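Local atomic coordinates of uncharacterized NTF2-like protein (Cytophaga hutchinsonii ATCC 33406, PDB entry 3F14), a protein that is of unknown function but has the NTF2-like fold of the SnoaL-like family, in which a curved sheet and its helices typically enclose a pocket. Residues 7-12 and 19-24; 37-42 and 46-51; 61-66 and 91-96. All coordinates share one frame; numbering follows the deposited sequence.

Contact 1. Residues 7-12 and 19-24; sequences YSIAQH and PAVYAC
The imidazole of His12 meets the methyl of Ala20 at a slant, with CD2 of His12 3.7 Å from CB of Ala20. At the edge of the same ring, in its plane, lies the carbonyl carbon of Ser8, one helical turn back. There ND1 of His12 donates to O of Ser8 over 2.9 Å, arriving above the carbonyl plane, while the backbone N of His12 reaches that oxygen from the opposite face. Two bonds thus grip one carbonyl, and the side-chain one helps fix the rotation of the ring. Apolar contacts carry the rest. CG1 of Val21 wedges against the helix, 3.8 Å from CB of His12 and also 3.8 Å from CG2 of Ile9. With its CG1 turned beside the backbone N (chi1 -70°), Ile9 sends its longer branch to Cys24, where its CG1 lies 3.9 Å from SG. The loop 19-24 is thereby packed along one flank of helix 2-14, the N-terminal helix of this NTF2-like fold, just ahead of strand 25-26. Other flanks of the helix meet the sheet, Ala10 resting on Ile73 and Ile75 of strand 72-82, while beyond the loop Tyr22 packs on helix 42-57.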
# COMPACT_ATOMS: atom_id res chain seq x y z
N TYR A 7 5.16 -14.99 6.04
CA TYR A 7 3.80 -14.65 6.45
C TYR A 7 3.76 -14.31 7.94
O TYR A 7 3.18 -13.32 8.34
CB TYR A 7 2.86 -15.82 6.14
CG TYR A 7 1.39 -15.54 6.26
CD1 TYR A 7 0.72 -15.63 7.48
CD2 TYR A 7 0.63 -15.23 5.12
CE1 TYR A 7 -0.65 -15.38 7.57
CE2 TYR A 7 -0.73 -14.99 5.20
CZ TYR A 7 -1.37 -15.06 6.43
OH TYR A 7 -2.72 -14.82 6.49
N SER A 8 4.36 -15.16 8.76
CA SER A 8 4.36 -14.93 10.21
C SER A 8 5.11 -13.65 10.63
O SER A 8 4.65 -12.89 11.48
CB SER A 8 5.01 -16.14 10.89
OG SER A 8 4.86 -15.98 12.28
N ILE A 9 6.26 -13.46 10.04
CA ILE A 9 7.09 -12.28 10.32
C ILE A 9 6.30 -11.02 10.02
O ILE A 9 6.20 -10.13 10.86
CB ILE A 9 8.36 -12.26 9.47
CG1 ILE A 9 9.33 -13.36 9.90
CG2 ILE A 9 9.07 -10.90 9.59
CD1 ILE A 9 10.40 -13.63 8.87
N ALA A 10 5.71 -10.97 8.84
CA ALA A 10 4.94 -9.80 8.39
C ALA A 10 3.75 -9.58 9.27
O ALA A 10 3.42 -8.45 9.63
CB ALA A 10 4.52 -9.96 6.91
N GLN A 11 3.01 -10.64 9.60
CA GLN A 11 1.88 -10.51 10.50
C GLN A 11 2.26 -9.90 11.83
O GLN A 11 1.58 -8.99 12.31
CB GLN A 11 1.23 -11.86 10.76
CG GLN A 11 0.47 -12.44 9.57
CD GLN A 11 -0.87 -11.76 9.33
OE1 GLN A 11 -1.46 -11.18 10.25
NE2 GLN A 11 -1.38 -11.86 8.09
N HIS A 12 3.36 -10.38 12.43
CA HIS A 12 3.81 -9.83 13.70
C HIS A 12 4.21 -8.38 13.60
O HIS A 12 3.76 -7.56 14.38
CB HIS A 12 5.00 -10.62 14.24
CG HIS A 12 4.61 -11.89 14.94
ND1 HIS A 12 4.65 -13.12 14.33
CD2 HIS A 12 4.18 -12.09 16.20
CE1 HIS A 12 4.28 -14.05 15.20
NE2 HIS A 12 3.99 -13.45 16.35
N PRO A 19 9.04 -6.66 18.62
CA PRO A 19 10.09 -7.48 19.27
C PRO A 19 10.11 -8.94 18.82
O PRO A 19 11.15 -9.55 18.87
CB PRO A 19 9.78 -7.33 20.76
CG PRO A 19 9.06 -6.04 20.85
CD PRO A 19 8.22 -5.97 19.63
N ALA A 20 8.98 -9.49 18.39
CA ALA A 20 8.94 -10.87 17.88
C ALA A 20 9.77 -11.06 16.62
O ALA A 20 10.10 -12.20 16.29
CB ALA A 20 7.47 -11.33 17.63
N VAL A 21 10.11 -9.99 15.92
CA VAL A 21 10.81 -10.15 14.64
C VAL A 21 12.12 -9.39 14.52
O VAL A 21 12.76 -9.42 13.45
CB VAL A 21 9.87 -9.84 13.42
CG1 VAL A 21 8.71 -10.82 13.40
CG2 VAL A 21 9.35 -8.43 13.49
N TYR A 22 12.58 -8.74 15.59
CA TYR A 22 13.90 -8.08 15.52
C TYR A 22 15.03 -9.01 15.04
O TYR A 22 15.91 -8.57 14.28
CB TYR A 22 14.29 -7.50 16.87
CG TYR A 22 13.44 -6.37 17.39
CD1 TYR A 22 12.71 -5.56 16.54
CD2 TYR A 22 13.42 -6.09 18.75
CE1 TYR A 22 11.93 -4.55 17.06
CE2 TYR A 22 12.66 -5.06 19.26
CZ TYR A 22 11.91 -4.31 18.39
OH TYR A 22 11.15 -3.29 18.87
N ALA A 23 15.00 -10.26 15.50
CA ALA A 23 16.00 -11.27 15.08
C ALA A 23 15.93 -11.60 13.57
O ALA A 23 16.86 -12.20 13.06
CB ALA A 23 15.83 -12.51 15.89
N CYS A 24 14.84 -11.22 12.88
CA CYS A 24 14.69 -11.42 11.45
C CYS A 24 15.11 -10.20 10.64
O CYS A 24 15.04 -10.25 9.43
CB CYS A 24 13.21 -11.69 11.13
SG CYS A 24 12.53 -13.04 12.12

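Contact 2. Residues 37-42 and 46-51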
# COMPACT_ATOMS: atom_id res chain seq x y z
N GLN A 37 9.57 9.41 7.19
CA GLN A 37 11.02 9.24 7.17
C GLN A 37 11.44 7.84 6.80
O GLN A 37 10.65 6.93 6.88
CB GLN A 37 11.59 9.52 8.56
CG GLN A 37 11.21 8.53 9.63
CD GLN A 37 11.62 9.03 11.00
OE1 GLN A 37 12.77 8.84 11.40
NE2 GLN A 37 10.69 9.66 11.70
N VAL A 38 12.71 7.68 6.50
CA VAL A 38 13.39 6.40 6.33
C VAL A 38 14.34 6.16 7.51
O VAL A 38 15.20 7.01 7.78
CB VAL A 38 14.21 6.33 5.05
CG1 VAL A 38 14.75 4.92 4.91
CG2 VAL A 38 13.38 6.71 3.79
N VAL A 39 14.15 5.05 8.22
CA VAL A 39 15.02 4.62 9.33
C VAL A 39 15.91 3.51 8.75
O VAL A 39 15.39 2.61 8.10
CB VAL A 39 14.22 4.13 10.52
CG1 VAL A 39 15.12 3.88 11.75
CG2 VAL A 39 13.11 5.13 10.85
N LYS A 40 17.21 3.58 8.97
CA LYS A 40 18.16 2.70 8.30
C LYS A 40 19.12 2.00 9.27
O LYS A 40 19.74 2.64 10.12
CB LYS A 40 19.08 3.52 7.38
CG LYS A 40 18.42 4.33 6.40
CD LYS A 40 19.48 5.03 5.51
CE LYS A 40 20.18 4.09 4.64
NZ LYS A 40 20.78 4.84 3.46
N GLY A 41 19.31 0.71 9.02
CA GLY A 41 20.21 -0.10 9.80
C GLY A 41 19.52 -0.80 10.96
O GLY A 41 18.60 -0.26 11.55
N LYS A 42 20.02 -2.00 11.28
CA LYS A 42 19.37 -2.82 12.27
C LYS A 42 19.18 -2.05 13.56
O LYS A 42 18.05 -1.90 14.02
CB LYS A 42 20.17 -4.10 12.48
CG LYS A 42 19.51 -5.11 13.38
CD LYS A 42 20.25 -6.43 13.31
CE LYS A 42 19.65 -7.46 14.21
NZ LYS A 42 20.49 -8.67 14.31
N ILE A 46 15.55 -1.03 15.20
CA ILE A 46 15.14 -1.61 16.47
C ILE A 46 14.89 -0.51 17.49
O ILE A 46 13.87 -0.55 18.22
CB ILE A 46 16.15 -2.68 16.97
CG1 ILE A 46 16.04 -3.90 16.06
CG2 ILE A 46 15.86 -3.05 18.43
CD1 ILE A 46 17.11 -4.94 16.35
N ASP A 47 15.75 0.48 17.55
CA ASP A 47 15.58 1.55 18.55
C ASP A 47 14.31 2.33 18.26
O ASP A 47 13.57 2.71 19.18
CB ASP A 47 16.80 2.51 18.56
CG ASP A 47 18.04 1.92 19.21
OD1 ASP A 47 17.95 0.96 20.01
OD2 ASP A 47 19.14 2.53 19.01
N PHE A 48 14.03 2.57 16.99
CA PHE A 48 12.83 3.30 16.58
C PHE A 48 11.59 2.51 16.90
O PHE A 48 10.63 3.04 17.49
CB PHE A 48 12.90 3.58 15.08
CG PHE A 48 11.82 4.50 14.55
CD1 PHE A 48 12.03 5.87 14.51
CD2 PHE A 48 10.67 3.97 14.05
CE1 PHE A 48 11.04 6.70 13.99
CE2 PHE A 48 9.70 4.79 13.54
CZ PHE A 48 9.90 6.14 13.51
N CYS A 49 11.58 1.23 16.59
CA CYS A 49 10.49 0.36 16.97
C CYS A 49 10.30 0.35 18.47
O CYS A 49 9.13 0.34 18.94
CB CYS A 49 10.76 -1.06 16.46
SG CYS A 49 10.60 -1.27 14.69
N ASN A 50 11.36 0.24 19.26
CA ASN A 50 11.22 0.23 20.72
C ASN A 50 10.62 1.52 21.25
O ASN A 50 9.87 1.49 22.24
CB ASN A 50 12.55 -0.13 21.42
CG ASN A 50 12.84 -1.63 21.38
OD1 ASN A 50 11.91 -2.44 21.34
ND2 ASN A 50 14.09 -2.01 21.49
N LYS A 51 11.01 2.66 20.68
CA LYS A 51 10.44 3.95 21.10
C LYS A 51 8.92 3.96 20.86
O LYS A 51 8.14 4.44 21.71
CB LYS A 51 11.15 5.07 20.35
CG LYS A 51 10.66 6.48 20.54
CD LYS A 51 11.67 7.48 19.94
CE LYS A 51 11.08 8.86 19.69
NZ LYS A 51 10.02 9.22 20.70
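Val39 and Phe48 meet with a methyl over a ring: CG2 of Val39 sits 3.9 Å from the centroid of the Phe48 ring and only 11° off its normal, a CH-pi contact over the face. The other methyl, CG1, touches CB of Phe48, so both branches of the valine are used. Phe48 reaches the strand because its CG is anti to the backbone N (chi1 -172°), swinging the ring back toward Gln37 and Val39. Gln37 and Phe48 reach toward each other from opposite directions, the amide plane turned 66° against the ring and NE2 of Gln37 3.8 Å from CE1 of Phe48, an oblique encounter without a polar bond. At the other end, Lys42 and Ile46 run alongside each other in the same sense, with CG of Lys42 3.8 Å from CD1 of Ile46. Their backbones share a first-turn helical bond, N of Ile46 to O of Lys42 at 2.9 Å. Gly41, at the N-cap, makes the turn of this strand-turn-helix unit with a positive phi. Strand 37-40, an outermost strand of the sheet in this chain, pairs with strand 29-33, and helix 42-57 folds back against both, with Phe48 also on Ile33 and Cys49 on Trp31.

Contact 3. Residues 61-66 and 91-96; sequences LTNDNV and VSYCDI
A single tyrosine spans the gap between two strands that are not neighbours in the sheet: Tyr93 stretches from strand 88-100 until its hydroxyl meets the side chain of Asn63. The segment axes stay 9.0 Å apart at closest approach and cross at -54°, too far for backbone pairing, so side chains do the joining. OH of Tyr93 donates to OD1 of Asn63 over a short 2.7 Å. The oxygen lies at the edge of the phenol ring, in its plane, whereas the amide plane stands almost perpendicular to the ring. Seen from the amide, the hydroxyl is tilted 25° from the carbonyl plane. Tyr93 projects this way because its CG takes the position between the backbone N and the carbonyl carbon (chi1 58°), which lifts the ring off its own strand. The amide has its other end secured too: ND2 of Asn63 bonds to OE1 of Gln11 on helix 2-14, fixing the flip of the group and leaving OD1 to receive the phenol.

Leu61 crosses the tyrosine at about a right angle. Its CD2 makes the apolar contact, 4.1 Å from CE2 of the Tyr93 ring, while its CB merely lies beside the hydroxyl, 3.9 Å from OH of Tyr93. A bound Tris molecule approaches the side chain of Tyr93, nearest atoms about 3 Å apart, and is hydrogen-bonded to OD1 of Asp95; Tris is probably from the crystallisation liquor, but its place here is consistent with a pocket on this side of the sheet.

Strand 72-82 runs between the two in the sheet, pairing antiparallel with each, and a classic beta bulge sets Asp64 and Asn65 both opposite its Glu76. Helix 2-14 lies against strand 60-68, where Val66 touches Tyr7, while Ser92 and Cys94 pack on the second subunit.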
# COMPACT_ATOMS: atom_id res chain seq x y z
N LEU A 61 -4.60 -3.33 16.76
CA LEU A 61 -4.23 -3.48 15.37
C LEU A 61 -4.83 -4.74 14.79
O LEU A 61 -4.79 -5.79 15.42
CB LEU A 61 -2.72 -3.44 15.18
CG LEU A 61 -2.04 -2.10 15.56
CD1 LEU A 61 -1.59 -2.03 17.04
CD2 LEU A 61 -0.86 -1.82 14.62
N THR A 62 -5.40 -4.65 13.60
CA THR A 62 -6.06 -5.77 12.93
C THR A 62 -5.58 -5.84 11.49
O THR A 62 -5.79 -4.92 10.73
CB THR A 62 -7.58 -5.55 12.93
OG1 THR A 62 -8.01 -5.38 14.29
CG2 THR A 62 -8.34 -6.75 12.28
N ASN A 63 -4.89 -6.91 11.16
CA ASN A 63 -4.45 -7.16 9.79
C ASN A 63 -5.62 -7.77 8.99
O ASN A 63 -6.26 -8.72 9.45
CB ASN A 63 -3.24 -8.09 9.79
CG ASN A 63 -2.01 -7.49 10.44
OD1 ASN A 63 -1.85 -6.26 10.50
ND2 ASN A 63 -1.12 -8.37 10.91
N ASP A 64 -6.01 -7.09 7.90
CA ASP A 64 -7.24 -7.37 7.12
C ASP A 64 -7.04 -8.20 5.84
O ASP A 64 -7.96 -8.91 5.42
CB ASP A 64 -7.90 -6.04 6.64
CG ASP A 64 -8.41 -5.14 7.75
OD1 ASP A 64 -8.76 -5.60 8.86
OD2 ASP A 64 -8.51 -3.92 7.45
N ASN A 65 -5.89 -8.07 5.17
CA ASN A 65 -5.69 -8.64 3.82
C ASN A 65 -4.19 -8.88 3.56
O ASN A 65 -3.37 -8.15 4.14
CB ASN A 65 -6.27 -7.67 2.79
CG ASN A 65 -6.24 -8.21 1.37
OD1 ASN A 65 -6.65 -9.35 1.12
ND2 ASN A 65 -5.79 -7.38 0.43
N VAL A 66 -3.82 -9.88 2.73
CA VAL A 66 -2.44 -10.19 2.50
C VAL A 66 -2.24 -10.53 1.03
O VAL A 66 -3.02 -11.30 0.44
CB VAL A 66 -1.98 -11.45 3.28
CG1 VAL A 66 -0.49 -11.81 2.95
CG2 VAL A 66 -2.19 -11.30 4.77
N VAL A 91 -6.14 4.48 11.97
CA VAL A 91 -5.16 4.65 10.89
C VAL A 91 -5.26 3.40 10.03
O VAL A 91 -5.14 2.28 10.55
CB VAL A 91 -3.75 4.78 11.43
CG1 VAL A 91 -2.68 4.54 10.29
CG2 VAL A 91 -3.56 6.13 12.12
N SER A 92 -5.46 3.57 8.72
CA SER A 92 -5.45 2.50 7.77
C SER A 92 -4.03 2.37 7.25
O SER A 92 -3.44 3.38 6.82
CB SER A 92 -6.39 2.83 6.60
OG SER A 92 -7.76 2.82 7.02
N TYR A 93 -3.48 1.17 7.28
CA TYR A 93 -2.11 0.94 6.84
C TYR A 93 -1.96 -0.12 5.77
O TYR A 93 -2.73 -1.08 5.68
CB TYR A 93 -1.15 0.62 8.05
CG TYR A 93 -1.53 -0.58 8.88
CD1 TYR A 93 -1.22 -1.89 8.49
CD2 TYR A 93 -2.17 -0.40 10.10
CE1 TYR A 93 -1.59 -2.97 9.28
CE2 TYR A 93 -2.49 -1.47 10.90
CZ TYR A 93 -2.21 -2.76 10.51
OH TYR A 93 -2.60 -3.80 11.34
N CYS A 94 -0.94 0.08 4.96
CA CYS A 94 -0.49 -0.89 4.00
C CYS A 94 1.04 -1.01 4.20
O CYS A 94 1.76 -0.04 3.98
CB CYS A 94 -0.82 -0.46 2.57
SG CYS A 94 -0.19 -1.63 1.34
N ASP A 95 1.49 -2.19 4.62
CA ASP A 95 2.90 -2.49 4.88
C ASP A 95 3.40 -3.44 3.83
O ASP A 95 2.84 -4.52 3.61
CB ASP A 95 3.08 -3.11 6.26
CG ASP A 95 2.66 -2.21 7.40
OD1 ASP A 95 2.85 -0.98 7.34
OD2 ASP A 95 2.12 -2.74 8.45
N ILE A 96 4.52 -3.07 3.20
CA ILE A 96 5.12 -3.85 2.11
C ILE A 96 6.51 -4.33 2.55
O ILE A 96 7.36 -3.51 2.92
CB ILE A 96 5.27 -2.99 0.83
CG1 ILE A 96 3.92 -2.44 0.41
CG2 ILE A 96 5.95 -3.79 -0.30
CD1 ILE A 96 3.96 -1.47 -0.80

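From the N terminus the three contacts come in series, none nested in or crossing another. Contact 1 closes the short loop that follows helix 2-14. Contact 2 closes the turn from edge strand 37-40 into helix 42-57, and contact 3 closes a longer excursion through strand 72-82. Contact 1 touches both others: Tyr22 OH lies 2.7 Å from Asn50 OD1 of contact 2, a probable hydrogen bond, and Gln11 reaches contact 3. Contacts 2 and 3 do not touch; their nearest atoms are about 11 Å apart, on opposite sides of the chain's centre. Helix 2-14 and its following loop therefore tie helix 42-57 on one side to strand 60-68 on the other.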